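Local coordinates for protein geranyltranstransferase (Agrobacterium tumefaciens, PDB 2H8O) that probably joins geranyl diphosphate to isopentenyl diphosphate, giving farnesyl diphosphate and releasing diphosphate, as a member of the polyprenyl synthetase family, at residues M220-L225 against S257-D262; G251-L256 against Q303-E308; D262-L267 against W297-L302. All coordinates share one frame; numbering follows the deposited sequence.

Contact 1 (M220-L225 against S257-D262)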
# COMPACT_ATOMS: atom_id res chain seq x y z
N MET A 220 16.42 7.10 -4.09
CA MET A 220 15.06 6.57 -4.15
C MET A 220 15.01 5.10 -3.69
O MET A 220 14.25 4.76 -2.78
CB MET A 220 14.47 6.73 -5.57
CG MET A 220 14.33 8.19 -6.02
SD MET A 220 13.89 8.44 -7.79
CE MET A 220 12.16 7.93 -7.79
N LYS A 221 15.83 4.27 -4.31
CA LYS A 221 15.75 2.82 -4.13
C LYS A 221 16.08 2.38 -2.72
O LYS A 221 15.42 1.48 -2.16
CB LYS A 221 16.70 2.11 -5.07
CG LYS A 221 16.49 0.59 -5.05
CD LYS A 221 17.28 -0.06 -6.18
CE LYS A 221 17.21 -1.61 -6.17
NZ LYS A 221 16.72 -2.21 -4.92
N THR A 222 17.11 3.00 -2.15
CA THR A 222 17.52 2.66 -0.79
C THR A 222 17.50 3.83 0.19
O THR A 222 17.24 3.65 1.37
CB THR A 222 18.91 2.03 -0.80
OG1 THR A 222 19.87 2.98 -1.26
CG2 THR A 222 18.93 0.80 -1.70
N GLY A 223 17.77 5.05 -0.27
CA GLY A 223 17.85 6.15 0.68
C GLY A 223 16.52 6.53 1.32
O GLY A 223 16.49 6.91 2.49
N ALA A 224 15.43 6.46 0.56
CA ALA A 224 14.17 7.08 0.99
C ALA A 224 13.60 6.41 2.26
O ALA A 224 13.14 7.09 3.16
CB ALA A 224 13.13 7.08 -0.14
N LEU A 225 13.66 5.08 2.34
CA LEU A 225 13.16 4.37 3.53
C LEU A 225 14.01 4.67 4.77
O LEU A 225 13.48 4.70 5.87
CB LEU A 225 13.08 2.85 3.35
CG LEU A 225 12.03 2.34 2.37
CD1 LEU A 225 11.74 0.89 2.67
CD2 LEU A 225 10.74 3.15 2.43
N SER A 257 25.51 6.77 3.30
CA SER A 257 26.56 5.91 3.82
C SER A 257 26.25 4.43 3.60
O SER A 257 27.13 3.64 3.24
CB SER A 257 26.80 6.18 5.31
OG SER A 257 27.36 7.48 5.50
N PHE A 258 24.99 4.07 3.82
CA PHE A 258 24.52 2.69 3.62
C PHE A 258 24.81 2.21 2.21
O PHE A 258 25.35 1.13 2.01
CB PHE A 258 23.03 2.64 3.94
CG PHE A 258 22.39 1.29 3.75
CD1 PHE A 258 22.21 0.43 4.83
CD2 PHE A 258 21.93 0.90 2.49
CE1 PHE A 258 21.60 -0.80 4.65
CE2 PHE A 258 21.33 -0.32 2.31
CZ PHE A 258 21.16 -1.17 3.38
N GLN A 259 24.49 3.06 1.23
CA GLN A 259 24.69 2.72 -0.18
C GLN A 259 26.18 2.57 -0.53
O GLN A 259 26.57 1.58 -1.15
CB GLN A 259 24.04 3.80 -1.05
CG GLN A 259 24.09 3.52 -2.54
CD GLN A 259 23.32 2.27 -2.89
OE1 GLN A 259 22.17 2.10 -2.47
NE2 GLN A 259 23.96 1.36 -3.64
N LEU A 260 26.99 3.56 -0.16
CA LEU A 260 28.43 3.53 -0.43
C LEU A 260 29.12 2.33 0.21
O LEU A 260 29.88 1.63 -0.44
CB LEU A 260 29.12 4.79 0.09
CG LEU A 260 29.27 6.01 -0.80
CD1 LEU A 260 30.02 7.07 -0.05
CD2 LEU A 260 29.99 5.66 -2.10
N ALA A 261 28.85 2.11 1.49
CA ALA A 261 29.47 1.00 2.21
C ALA A 261 29.15 -0.31 1.51
O ALA A 261 30.03 -1.17 1.37
CB ALA A 261 28.99 0.95 3.68
N ASP A 262 27.91 -0.46 1.06
CA ASP A 262 27.46 -1.68 0.41
C ASP A 262 28.17 -1.88 -0.92
O ASP A 262 28.64 -2.98 -1.23
CB ASP A 262 25.95 -1.69 0.20
CG ASP A 262 25.39 -3.09 0.08
OD1 ASP A 262 25.53 -3.86 1.06
OD2 ASP A 262 24.82 -3.43 -0.98
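Gln259 reaches across to Thr222 with its amide oxygen. Its CB already points toward helix 211-237. CG stands anti to the backbone N (chi1 -176°), and a bend at chi2 then turns the amide so that the two side chains cross at about a right angle. CD stays 3.9 Å from Thr222 OG1, while Gln259 OE1 comes in to 2.7 Å from Thr222 OG1 and accepts its hydrogen bond. The hydroxyl lies in the carbonyl plane of the amide, with a C=O...donor angle of 152°. OE1 also brushes the methyl, 3.6 Å from Thr222 CG2. At the other branch of the tip, NE2 is hydrogen-bonded to Asp263 OD2, one turn further on, which fixes the rotation of the amide and makes Gln259 a probable second-shell residue, positioning an aspartate of the second DDxxD motif of polyprenyl synthases. Gln218 O is a second partner of the Thr222 hydroxyl, whose one proton is probably shared between the two acceptors or favours OE1. The Thr222-Gln259 bond joins helix 211-237 to helix 241-267, and Phe258 adds packing on Leu226 of the former and on Leu88 and Arg89 of helix 88-99, while Met220 turns to Leu200 of helix 194-206.

Contact 2 (G251-L256 against Q303-E308)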
# COMPACT_ATOMS: atom_id res chain seq x y z
N GLY A 251 18.91 11.12 8.43
CA GLY A 251 18.48 9.93 7.70
C GLY A 251 19.04 9.89 6.29
O GLY A 251 19.44 8.84 5.80
N GLU A 252 19.08 11.05 5.64
CA GLU A 252 19.73 11.15 4.33
C GLU A 252 21.22 10.76 4.40
O GLU A 252 21.70 10.00 3.56
CB GLU A 252 19.51 12.55 3.71
CG GLU A 252 18.04 12.78 3.37
CD GLU A 252 17.73 14.13 2.75
OE1 GLU A 252 18.55 15.05 2.88
OE2 GLU A 252 16.66 14.25 2.09
N LYS A 253 21.96 11.22 5.42
CA LYS A 253 23.38 10.82 5.55
C LYS A 253 23.54 9.32 5.83
O LYS A 253 24.43 8.66 5.28
CB LYS A 253 24.07 11.66 6.64
CG LYS A 253 24.10 13.17 6.37
CD LYS A 253 24.93 13.52 5.12
CE LYS A 253 24.75 14.96 4.65
NZ LYS A 253 25.20 15.11 3.21
N ILE A 254 22.66 8.75 6.65
CA ILE A 254 22.66 7.30 6.89
C ILE A 254 22.49 6.55 5.56
O ILE A 254 23.21 5.61 5.28
CB ILE A 254 21.51 6.86 7.85
CG1 ILE A 254 21.78 7.32 9.28
CG2 ILE A 254 21.33 5.32 7.82
CD1 ILE A 254 22.86 6.52 10.02
N GLY A 255 21.54 6.98 4.74
CA GLY A 255 21.25 6.29 3.49
C GLY A 255 22.39 6.41 2.50
O GLY A 255 22.71 5.45 1.82
N LEU A 256 22.98 7.60 2.41
CA LEU A 256 24.15 7.82 1.56
C LEU A 256 25.28 6.87 2.00
O LEU A 256 25.94 6.24 1.16
CB LEU A 256 24.59 9.29 1.62
CG LEU A 256 23.64 10.34 0.99
CD1 LEU A 256 24.00 11.80 1.38
CD2 LEU A 256 23.65 10.16 -0.50
N GLN A 303 33.64 8.52 5.19
CA GLN A 303 34.18 9.13 6.40
C GLN A 303 33.55 10.51 6.63
O GLN A 303 33.21 10.86 7.75
CB GLN A 303 35.70 9.25 6.27
CG GLN A 303 36.47 9.20 7.57
CD GLN A 303 37.99 9.29 7.36
OE1 GLN A 303 38.47 9.56 6.25
NE2 GLN A 303 38.75 9.06 8.43
N GLU A 304 33.42 11.29 5.55
CA GLU A 304 32.80 12.61 5.61
C GLU A 304 31.35 12.54 6.07
O GLU A 304 30.93 13.31 6.92
CB GLU A 304 32.83 13.30 4.24
CG GLU A 304 34.20 13.78 3.79
CD GLU A 304 34.21 14.26 2.34
OE1 GLU A 304 33.13 14.60 1.79
OE2 GLU A 304 35.31 14.31 1.74
N GLN A 305 30.60 11.60 5.50
CA GLN A 305 29.18 11.44 5.83
C GLN A 305 28.94 11.02 7.28
O GLN A 305 27.97 11.47 7.90
CB GLN A 305 28.52 10.45 4.87
CG GLN A 305 28.27 11.06 3.51
CD GLN A 305 28.08 10.06 2.42
OE1 GLN A 305 28.06 8.84 2.66
NE2 GLN A 305 27.91 10.55 1.20
N VAL A 306 29.83 10.20 7.83
CA VAL A 306 29.72 9.84 9.25
C VAL A 306 29.98 11.06 10.11
O VAL A 306 29.29 11.28 11.11
CB VAL A 306 30.72 8.72 9.66
CG1 VAL A 306 30.72 8.55 11.16
CG2 VAL A 306 30.35 7.41 8.98
N ALA A 307 30.98 11.86 9.74
CA ALA A 307 31.28 13.08 10.46
C ALA A 307 30.09 14.07 10.40
O ALA A 307 29.72 14.65 11.41
CB ALA A 307 32.53 13.73 9.88
N GLU A 308 29.51 14.22 9.22
CA GLU A 308 28.36 15.10 9.04
C GLU A 308 27.15 14.61 9.83
O GLU A 308 26.44 15.42 10.44
CB GLU A 308 27.98 15.20 7.56
CG GLU A 308 29.01 15.97 6.75
CD GLU A 308 28.78 15.86 5.27
OE1 GLU A 308 27.88 15.11 4.84
OE2 GLU A 308 29.50 16.56 4.52
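Glu308 OE1 lies alongside the last atoms of the Lys253 chain. It is 3.1 Å from Lys253 NZ, a salt bridge whose hydrogen bond is weak, and Lys253 CE is equally near to this oxygen. The carboxylate therefore flanks the end of the lysine instead of meeting its ammonium head on. Lys253 gets there by a bend at chi2 (-65°), while Glu308 runs extended beyond CG, and the two chains pass at a slant. One turn away, Gln305 lays its amide across Leu256 at about a right angle: Gln305 NE2 is 3.6 Å from Leu256 CB, and Gln305 OE1 is 3.5 Å from the backbone C of Leu256. That oxygen has a probable partner in Ser257 OG, a hydroxyl that also reaches Lys253 O. The helices form a nearly antiparallel pair (159°) of the all-helical isoprenoid synthase fold; the axes of 251-256 and 303-308 come within 9.2 Å, and the Lys253 and Gln305 CA atoms approach to 5.8 Å. Behind them, Ile254 and Val306 pack on helix 321-331. This is plain packing of helix 241-267 on helix 295-312, with mixed chemistry: a buried amide beside a partly exposed ion pair, whose attraction probably depends little on exact geometry.

Contact 3 (D262-L267 against W297-L302)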
# COMPACT_ATOMS: atom_id res chain seq x y z
N ASP A 262 27.91 -0.46 1.06
CA ASP A 262 27.46 -1.68 0.41
C ASP A 262 28.17 -1.88 -0.92
O ASP A 262 28.64 -2.98 -1.23
CB ASP A 262 25.95 -1.69 0.20
CG ASP A 262 25.39 -3.09 0.08
OD1 ASP A 262 25.53 -3.86 1.06
OD2 ASP A 262 24.82 -3.43 -0.98
N ASP A 263 28.27 -0.81 -1.71
CA ASP A 263 28.93 -0.88 -3.01
C ASP A 263 30.44 -1.11 -2.84
O ASP A 263 31.04 -1.80 -3.66
CB ASP A 263 28.65 0.37 -3.85
CG ASP A 263 27.20 0.44 -4.31
OD1 ASP A 263 26.55 -0.62 -4.46
OD2 ASP A 263 26.70 1.57 -4.52
N LEU A 264 31.03 -0.55 -1.79
CA LEU A 264 32.44 -0.82 -1.45
C LEU A 264 32.66 -2.29 -1.07
O LEU A 264 33.61 -2.92 -1.54
CB LEU A 264 32.92 0.05 -0.28
CG LEU A 264 33.55 1.42 -0.56
CD1 LEU A 264 34.70 1.32 -1.59
CD2 LEU A 264 32.52 2.39 -1.04
N LEU A 265 31.80 -2.82 -0.19
CA LEU A 265 31.86 -4.23 0.22
C LEU A 265 31.89 -5.14 -1.00
O LEU A 265 32.77 -5.98 -1.13
CB LEU A 265 30.66 -4.63 1.09
CG LEU A 265 30.70 -4.33 2.59
CD1 LEU A 265 29.41 -4.84 3.25
CD2 LEU A 265 31.92 -4.96 3.24
N ASP A 266 30.92 -4.95 -1.89
CA ASP A 266 30.83 -5.74 -3.11
C ASP A 266 32.11 -5.60 -3.95
O ASP A 266 32.63 -6.58 -4.47
CB ASP A 266 29.60 -5.34 -3.94
CG ASP A 266 28.29 -5.77 -3.29
OD1 ASP A 266 28.31 -6.56 -2.31
OD2 ASP A 266 27.22 -5.33 -3.77
N LEU A 267 32.61 -4.37 -4.07
CA LEU A 267 33.85 -4.11 -4.80
C LEU A 267 34.97 -4.99 -4.25
O LEU A 267 35.59 -5.75 -4.99
CB LEU A 267 34.25 -2.63 -4.71
CG LEU A 267 35.64 -2.25 -5.25
CD1 LEU A 267 35.69 -2.45 -6.76
CD2 LEU A 267 35.99 -0.82 -4.88
N TRP A 297 37.99 7.71 -3.35
CA TRP A 297 36.98 8.76 -3.25
C TRP A 297 35.84 8.28 -2.35
O TRP A 297 35.38 9.02 -1.48
CB TRP A 297 36.42 9.12 -4.64
CG TRP A 297 35.31 10.12 -4.57
CD1 TRP A 297 35.42 11.48 -4.65
CD2 TRP A 297 33.92 9.84 -4.37
NE1 TRP A 297 34.18 12.06 -4.52
CE2 TRP A 297 33.24 11.08 -4.35
CE3 TRP A 297 33.18 8.67 -4.21
CZ2 TRP A 297 31.86 11.17 -4.18
CZ3 TRP A 297 31.81 8.76 -4.04
CH2 TRP A 297 31.16 10.00 -4.02
N ALA A 298 35.41 7.05 -2.56
CA ALA A 298 34.27 6.49 -1.82
C ALA A 298 34.57 6.37 -0.33
O ALA A 298 33.73 6.69 0.51
CB ALA A 298 33.86 5.15 -2.40
N ARG A 299 35.77 5.92 0.01
CA ARG A 299 36.13 5.74 1.41
C ARG A 299 36.24 7.08 2.15
O ARG A 299 35.84 7.18 3.31
CB ARG A 299 37.40 4.88 1.55
CG ARG A 299 37.17 3.42 1.13
CD ARG A 299 38.27 2.46 1.59
NE ARG A 299 38.18 1.16 0.92
CZ ARG A 299 37.27 0.22 1.19
NH1 ARG A 299 36.34 0.38 2.14
NH2 ARG A 299 37.28 -0.93 0.50
N GLU A 300 36.75 8.10 1.48
CA GLU A 300 36.80 9.44 2.06
C GLU A 300 35.39 10.03 2.22
O GLU A 300 35.08 10.62 3.24
CB GLU A 300 37.70 10.37 1.23
CG GLU A 300 37.59 11.87 1.56
CD GLU A 300 37.93 12.22 3.00
OE1 GLU A 300 37.49 13.31 3.46
OE2 GLU A 300 38.61 11.43 3.69
N LYS A 301 34.55 9.86 1.21
CA LYS A 301 33.17 10.37 1.25
C LYS A 301 32.37 9.68 2.37
O LYS A 301 31.60 10.34 3.07
CB LYS A 301 32.49 10.21 -0.11
CG LYS A 301 31.05 10.75 -0.21
CD LYS A 301 30.92 12.24 0.17
CE LYS A 301 31.47 13.19 -0.89
NZ LYS A 301 30.44 13.55 -1.92
N LEU A 302 32.57 8.38 2.57
CA LEU A 302 31.95 7.66 3.70
C LEU A 302 32.35 8.29 5.03
O LEU A 302 31.51 8.53 5.89
CB LEU A 302 32.40 6.20 3.75
CG LEU A 302 31.54 5.12 3.12
CD1 LEU A 302 32.23 3.78 3.31
CD2 LEU A 302 30.13 5.11 3.74
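The guanidinium of Arg299 carries Leu264 CD1 on one face, the methyl sitting centrally and 3.9 Å off the plane. Two of the nitrogens share the contact: NH1 is 4.0 Å from Leu264 CG, and NH2 is equally far from Leu264 CD1. At the NE end of the group there is a long, weak ion pair with Glu295. The arginine chain is extended from CG to NE, and a turn at chi4 (-75°) swings the flat group round so that it presents a face to the leucine. On the same helix, the Trp297 ring makes a cation-pi contact with Arg293. The second methyl of Leu264 presses on the neighbouring residue: Leu264 CD2 is 3.4 Å from Ala298 CB, a close methyl-methyl approach. Val290 of helix 289-293 packs on Leu264 and Ala298 alike, closing round this buried apolar junction. Leu264 also fills the third place of the sequence Asp262-Asp263-Leu264-Leu265-Asp266, the second aspartate-rich DDxxD motif of polyprenyl synthases. In relatives such aspartates hold magnesium and the substrate's diphosphate, and probably do so here. The leucine thus ties the motif's helix to helix 295-312 in the all-helical isoprenoid synthase fold.

Overall arrangement
Helix 241-267 carries one side of all three contacts, its residues 251-256, 257-262 and 262-267 following one another along the chain. In contact 1 it meets helix 211-237; in contacts 2 and 3 it meets successive turns of helix 295-312, and so lies between the two. The centre of contact 1 is about 10 Å from that of contact 2 and about 12 Å from that of contact 3. Leu260 CD1 packs 3.8 Å from Gln305 OE1, linking contacts 1 and 2, and Leu260 also touches Ala298, Lys301 and Leu302 of contact 3. Contact 1 bonds Gln259 beside the DDxxD aspartates, while contact 3 packs a non-aspartate position of that motif, the probable magnesium-diphosphate site.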